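PDB 5ZFG: glutathione S-transferase from Bombyx mori, which probably catalyses the transfer of glutathione to electrophilic compounds and takes part in metabolism of the insecticide diazinon in the silkworm. Local coordinates for residues F101-M115 and P162-F175. Residues are numbered along the deposited sequence; the frame is centred on the assembly and turned at random.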
loop_
_atom_site.group_PDB
_atom_site.type_symbol
_atom_site.label_atom_id
_atom_site.label_comp_id
_atom_site.label_asym_id
_atom_site.label_seq_id
_atom_site.Cartn_x
_atom_site.Cartn_y
_atom_site.Cartn_z
ATOM N N PHE B 101 -0.898 0.562 -6.256
ATOM C CA PHE B 101 -1.478 -0.219 -7.349
ATOM C C PHE B 101 -0.749 -1.547 -7.512
ATOM O O PHE B 101 -1.377 -2.586 -7.721
ATOM C CB PHE B 101 -1.419 0.609 -8.645
ATOM C CG PHE B 101 -1.651 -0.197 -9.925
ATOM C CD1 PHE B 101 -2.866 -0.795 -10.168
ATOM C CD2 PHE B 101 -0.648 -0.305 -10.887
ATOM C CE1 PHE B 101 -3.094 -1.531 -11.339
ATOM C CE2 PHE B 101 -0.858 -1.042 -12.065
ATOM C CZ PHE B 101 -2.087 -1.650 -12.285
ATOM N N ASN B 102 0.577 -1.546 -7.370
ATOM C CA ASN B 102 1.284 -2.823 -7.419
ATOM C C ASN B 102 0.883 -3.726 -6.264
ATOM O O ASN B 102 0.637 -4.923 -6.455
ATOM C CB ASN B 102 2.801 -2.623 -7.407
ATOM C CG ASN B 102 3.520 -3.931 -7.623
ATOM O OD1 ASN B 102 3.519 -4.449 -8.733
ATOM N ND2 ASN B 102 4.106 -4.492 -6.562
ATOM N N LEU B 103 0.816 -3.173 -5.057
ATOM C CA LEU B 103 0.506 -3.969 -3.874
ATOM C C LEU B 103 -0.931 -4.472 -3.902
ATOM O O LEU B 103 -1.193 -5.643 -3.585
ATOM C CB LEU B 103 0.744 -3.132 -2.612
ATOM C CG LEU B 103 0.314 -3.708 -1.248
ATOM C CD1 LEU B 103 0.986 -5.044 -0.959
ATOM C CD2 LEU B 103 0.632 -2.730 -0.126
ATOM N N SER B 104 -1.867 -3.603 -4.288
ATOM C CA SER B 104 -3.287 -3.930 -4.172
ATOM C C SER B 104 -3.800 -4.788 -5.317
ATOM O O SER B 104 -4.770 -5.537 -5.126
ATOM C CB SER B 104 -4.125 -2.656 -4.124
ATOM O OG SER B 104 -4.226 -2.047 -5.408
ATOM N N SER B 105 -3.199 -4.693 -6.504
ATOM C CA SER B 105 -3.824 -5.231 -7.710
ATOM C C SER B 105 -2.841 -5.925 -8.652
ATOM O O SER B 105 -3.004 -7.101 -8.994
ATOM C CB SER B 105 -4.541 -4.100 -8.462
ATOM O OG SER B 105 -5.357 -3.337 -7.582
ATOM N N TYR B 106 -1.832 -5.178 -9.113
ATOM C CA TYR B 106 -0.978 -5.669 -10.194
ATOM C C TYR B 106 -0.204 -6.906 -9.762
ATOM O O TYR B 106 -0.299 -7.964 -10.394
ATOM C CB TYR B 106 -0.020 -4.565 -10.659
ATOM C CG TYR B 106 0.727 -4.823 -11.967
ATOM C CD1 TYR B 106 0.107 -4.636 -13.205
ATOM C CD2 TYR B 106 2.069 -5.210 -11.963
ATOM C CE1 TYR B 106 0.805 -4.836 -14.404
ATOM C CE2 TYR B 106 2.770 -5.411 -13.152
ATOM C CZ TYR B 106 2.135 -5.229 -14.368
ATOM O OH TYR B 106 2.849 -5.439 -15.537
ATOM N N TYR B 107 0.584 -6.786 -8.691
ATOM C CA TYR B 107 1.303 -7.950 -8.172
ATOM C C TYR B 107 0.337 -9.009 -7.640
ATOM O O TYR B 107 0.567 -10.213 -7.812
ATOM C CB TYR B 107 2.291 -7.496 -7.090
ATOM C CG TYR B 107 3.195 -8.574 -6.556
ATOM C CD1 TYR B 107 3.826 -9.464 -7.414
ATOM C CD2 TYR B 107 3.427 -8.693 -5.188
ATOM C CE1 TYR B 107 4.666 -10.465 -6.915
ATOM C CE2 TYR B 107 4.279 -9.669 -4.680
ATOM C CZ TYR B 107 4.888 -10.558 -5.549
ATOM O OH TYR B 107 5.733 -11.529 -5.048
ATOM N N ALA B 108 -0.763 -8.581 -7.015
ATOM C CA ALA B 108 -1.725 -9.522 -6.451
ATOM C C ALA B 108 -2.293 -10.439 -7.527
ATOM O O ALA B 108 -2.350 -11.660 -7.345
ATOM C CB ALA B 108 -2.848 -8.759 -5.752
ATOM N N ASN B 109 -2.698 -9.862 -8.665
ATOM C CA ASN B 109 -3.295 -10.641 -9.751
ATOM C C ASN B 109 -2.242 -11.416 -10.528
ATOM O O ASN B 109 -2.449 -12.588 -10.858
ATOM C CB ASN B 109 -4.056 -9.728 -10.721
ATOM C CG ASN B 109 -5.389 -9.284 -10.190
ATOM O OD1 ASN B 109 -5.878 -9.814 -9.204
ATOM N ND2 ASN B 109 -5.989 -8.296 -10.848
ATOM N N ILE B 110 -1.124 -10.768 -10.868
ATOM C CA ILE B 110 -0.113 -11.440 -11.681
ATOM C C ILE B 110 0.471 -12.626 -10.919
ATOM O O ILE B 110 0.542 -13.740 -11.447
ATOM C CB ILE B 110 0.965 -10.443 -12.143
ATOM C CG1 ILE B 110 0.403 -9.615 -13.297
ATOM C CG2 ILE B 110 2.249 -11.177 -12.564
ATOM C CD1 ILE B 110 1.274 -8.445 -13.705
ATOM N N SER B 111 0.843 -12.420 -9.649
ATOM C CA SER B 111 1.508 -13.477 -8.901
ATOM C C SER B 111 0.567 -14.631 -8.601
ATOM O O SER B 111 1.017 -15.776 -8.531
ATOM C CB SER B 111 2.100 -12.936 -7.599
ATOM O OG SER B 111 1.067 -12.625 -6.683
ATOM N N ALA B 112 -0.736 -14.362 -8.425
ATOM C CA ALA B 112 -1.680 -15.463 -8.249
ATOM C C ALA B 112 -1.630 -16.407 -9.438
ATOM O O ALA B 112 -1.775 -17.626 -9.281
ATOM C CB ALA B 112 -3.098 -14.924 -8.038
ATOM N N TYR B 113 -1.381 -15.873 -10.627
ATOM C CA TYR B 113 -1.322 -16.712 -11.807
ATOM C C TYR B 113 0.071 -17.295 -12.039
ATOM O O TYR B 113 0.210 -18.501 -12.282
ATOM C CB TYR B 113 -1.756 -15.899 -13.016
ATOM C CG TYR B 113 -1.927 -16.711 -14.263
ATOM C CD1 TYR B 113 -3.127 -17.366 -14.520
ATOM C CD2 TYR B 113 -0.899 -16.817 -15.195
ATOM C CE1 TYR B 113 -3.300 -18.098 -15.678
ATOM C CE2 TYR B 113 -1.060 -17.560 -16.354
ATOM C CZ TYR B 113 -2.267 -18.194 -16.586
ATOM O OH TYR B 113 -2.455 -18.938 -17.730
ATOM N N THR B 114 1.113 -16.452 -11.985
ATOM C CA THR B 114 2.460 -16.949 -12.248
ATOM C C THR B 114 2.978 -17.854 -11.131
ATOM O O THR B 114 4.016 -18.494 -11.321
ATOM C CB THR B 114 3.440 -15.787 -12.506
ATOM O OG1 THR B 114 3.440 -14.870 -11.410
ATOM C CG2 THR B 114 3.063 -15.021 -13.775
ATOM N N MET B 115 2.265 -17.974 -10.010
ATOM C CA MET B 115 2.576 -18.943 -8.964
ATOM C C MET B 115 1.505 -20.027 -8.875
ATOM O O MET B 115 0.384 -19.875 -9.368
ATOM C CB MET B 115 2.712 -18.266 -7.594
ATOM C CG MET B 115 3.573 -17.007 -7.567
ATOM S SD MET B 115 5.350 -17.289 -7.657
ATOM C CE MET B 115 5.807 -16.358 -9.119
ATOM N N PRO B 162 8.796 -2.196 -8.062
ATOM C CA PRO B 162 7.800 -3.247 -7.814
ATOM C C PRO B 162 7.087 -3.668 -9.084
ATOM O O PRO B 162 6.844 -4.870 -9.270
ATOM C CB PRO B 162 6.855 -2.599 -6.776
ATOM C CG PRO B 162 7.725 -1.545 -6.100
ATOM C CD PRO B 162 8.542 -1.007 -7.232
ATOM N N LEU B 163 6.780 -2.723 -9.983
ATOM C CA LEU B 163 6.096 -3.115 -11.213
ATOM C C LEU B 163 7.023 -3.908 -12.129
ATOM O O LEU B 163 6.588 -4.865 -12.779
ATOM C CB LEU B 163 5.548 -1.879 -11.929
ATOM C CG LEU B 163 4.493 -1.081 -11.125
ATOM C CD1 LEU B 163 4.288 0.320 -11.703
ATOM C CD2 LEU B 163 3.184 -1.866 -11.105
ATOM N N ILE B 164 8.308 -3.538 -12.172
ATOM C CA ILE B 164 9.265 -4.300 -12.979
ATOM C C ILE B 164 9.315 -5.744 -12.499
ATOM O O ILE B 164 9.211 -6.693 -13.283
ATOM C CB ILE B 164 10.662 -3.655 -12.926
ATOM C CG1 ILE B 164 10.732 -2.417 -13.838
ATOM C CG2 ILE B 164 11.721 -4.720 -13.294
ATOM C CD1 ILE B 164 10.662 -2.748 -15.324
ATOM N N ASN B 165 9.451 -5.930 -11.189
ATOM C CA ASN B 165 9.596 -7.271 -10.647
ATOM C C ASN B 165 8.297 -8.075 -10.696
ATOM O O ASN B 165 8.346 -9.307 -10.794
ATOM C CB ASN B 165 10.162 -7.164 -9.238
ATOM C CG ASN B 165 11.601 -6.701 -9.260
ATOM O OD1 ASN B 165 12.429 -7.306 -9.955
ATOM N ND2 ASN B 165 11.913 -5.634 -8.538
ATOM N N SER B 166 7.134 -7.422 -10.641
ATOM C CA SER B 166 5.897 -8.142 -10.936
ATOM C C SER B 166 5.898 -8.632 -12.386
ATOM O O SER B 166 5.589 -9.797 -12.668
ATOM C CB SER B 166 4.687 -7.244 -10.664
ATOM O OG SER B 166 4.597 -6.899 -9.283
ATOM N N THR B 167 6.253 -7.744 -13.321
ATOM C CA THR B 167 6.265 -8.093 -14.743
ATOM C C THR B 167 7.315 -9.155 -15.046
ATOM O O THR B 167 7.115 -10.002 -15.928
ATOM C CB THR B 167 6.527 -6.831 -15.574
ATOM O OG1 THR B 167 5.600 -5.795 -15.182
ATOM C CG2 THR B 167 6.369 -7.125 -17.068
ATOM N N MET B 168 8.426 -9.128 -14.312
ATOM C CA MET B 168 9.464 -10.138 -14.474
ATOM C C MET B 168 8.916 -11.543 -14.264
ATOM O O MET B 168 9.357 -12.485 -14.936
ATOM C CB MET B 168 10.625 -9.838 -13.514
ATOM C CG MET B 168 11.690 -10.957 -13.440
ATOM S SD MET B 168 11.264 -12.269 -12.273
ATOM C CE MET B 168 11.591 -11.379 -10.742
ATOM N N THR B 169 7.924 -11.713 -13.374
ATOM C CA THR B 169 7.399 -13.053 -13.152
ATOM C C THR B 169 6.580 -13.544 -14.340
ATOM O O THR B 169 6.449 -14.759 -14.523
ATOM C CB THR B 169 6.545 -13.130 -11.884
ATOM O OG1 THR B 169 5.312 -12.423 -12.088
ATOM C CG2 THR B 169 7.296 -12.568 -10.668
ATOM N N LEU B 170 6.034 -12.636 -15.151
ATOM C CA LEU B 170 5.420 -13.061 -16.401
ATOM C C LEU B 170 6.483 -13.574 -17.366
ATOM O O LEU B 170 6.316 -14.634 -17.984
ATOM C CB LEU B 170 4.624 -11.912 -17.028
ATOM C CG LEU B 170 3.396 -11.487 -16.212
ATOM C CD1 LEU B 170 2.887 -10.123 -16.672
ATOM C CD2 LEU B 170 2.275 -12.535 -16.293
ATOM N N GLU B 171 7.596 -12.846 -17.496
ATOM C CA GLU B 171 8.666 -13.349 -18.353
ATOM C C GLU B 171 9.182 -14.697 -17.858
ATOM O O GLU B 171 9.532 -15.568 -18.668
ATOM C CB GLU B 171 9.823 -12.349 -18.453
ATOM C CG GLU B 171 10.907 -12.837 -19.440
ATOM C CD GLU B 171 12.109 -11.906 -19.580
ATOM O OE1 GLU B 171 12.130 -10.810 -18.980
ATOM O OE2 GLU B 171 13.053 -12.285 -20.309
ATOM N N ALA B 172 9.207 -14.900 -16.540
ATOM C CA ALA B 172 9.736 -16.140 -15.986
ATOM C C ALA B 172 8.949 -17.354 -16.445
ATOM O O ALA B 172 9.504 -18.454 -16.515
ATOM C CB ALA B 172 9.746 -16.075 -14.458
ATOM N N ILE B 173 7.659 -17.191 -16.736
ATOM C CA ILE B 173 6.834 -18.301 -17.200
ATOM C C ILE B 173 6.576 -18.231 -18.706
ATOM O O ILE B 173 5.693 -18.934 -19.214
ATOM C CB ILE B 173 5.511 -18.383 -16.414
ATOM C CG1 ILE B 173 4.614 -17.173 -16.699
ATOM C CG2 ILE B 173 5.775 -18.524 -14.925
ATOM C CD1 ILE B 173 3.131 -17.494 -16.558
ATOM N N ASP B 174 7.334 -17.398 -19.426
ATOM C CA ASP B 174 7.219 -17.245 -20.878
ATOM C C ASP B 174 5.837 -16.740 -21.285
ATOM O O ASP B 174 5.326 -17.088 -22.354
ATOM C CB ASP B 174 7.558 -18.550 -21.610
ATOM C CG ASP B 174 7.899 -18.328 -23.072
ATOM O OD1 ASP B 174 8.728 -17.444 -23.368
ATOM O OD2 ASP B 174 7.337 -19.041 -23.926
ATOM N N PHE B 175 5.236 -15.914 -20.431
ATOM C CA PHE B 175 3.965 -15.265 -20.726
ATOM C C PHE B 175 4.200 -14.146 -21.730
ATOM O O PHE B 175 4.970 -13.220 -21.461
ATOM C CB PHE B 175 3.368 -14.718 -19.428
ATOM C CG PHE B 175 1.928 -14.276 -19.536
ATOM C CD1 PHE B 175 1.591 -13.112 -20.218
ATOM C CD2 PHE B 175 0.923 -15.005 -18.914
ATOM C CE1 PHE B 175 0.272 -12.694 -20.306
ATOM C CE2 PHE B 175 -0.399 -14.601 -18.995
ATOM C CZ PHE B 175 -0.725 -13.442 -19.697
#
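Tyr106 reaches across to helix 160-172 and donates its phenolic proton to Thr167 OG1, the OH-to-OG1 distance being 2.8 Å. Its CG stands anti to the backbone N (chi1 -168°), which sends the ring slanting across to the partner helix, with Thr167 OG1 at the ring edge and in its plane. Thr167 OG1 in turn donates to Leu163 O, so the two hydroxyls form a short chain of hydrogen bonds ending on a helix carbonyl. The Ser166 CB meets the same ring edge, 3.6 Å from Tyr106 CD2, whereas Ile110 CD1 lies over one face. Helices 89-114 and 160-172 run nearly parallel here, their axes 9.3 Å apart and inclined by 19°, within the all-helical C-terminal domain of the glutathione transferase fold; helix 126-146 also packs on Tyr106. A leucine in place of Tyr106 would probably leave Thr167 OG1 without its donor and open a gap beside Ser166. Further along, Ile110 CG2 points to Thr169 OG1 at 3.3 Å while its CD1 touches Leu170 CD1. Thr169 OG1 donates to Ser166 O in the carbonyl plane. Thr114 turns CG2 onto Leu170 CD2, 3.6 Å away, and onto Ile173 CD1. Beyond it, the Tyr113 and Phe175 side chains cross at about a right angle, CE2 to CE2 at 4.0 Å.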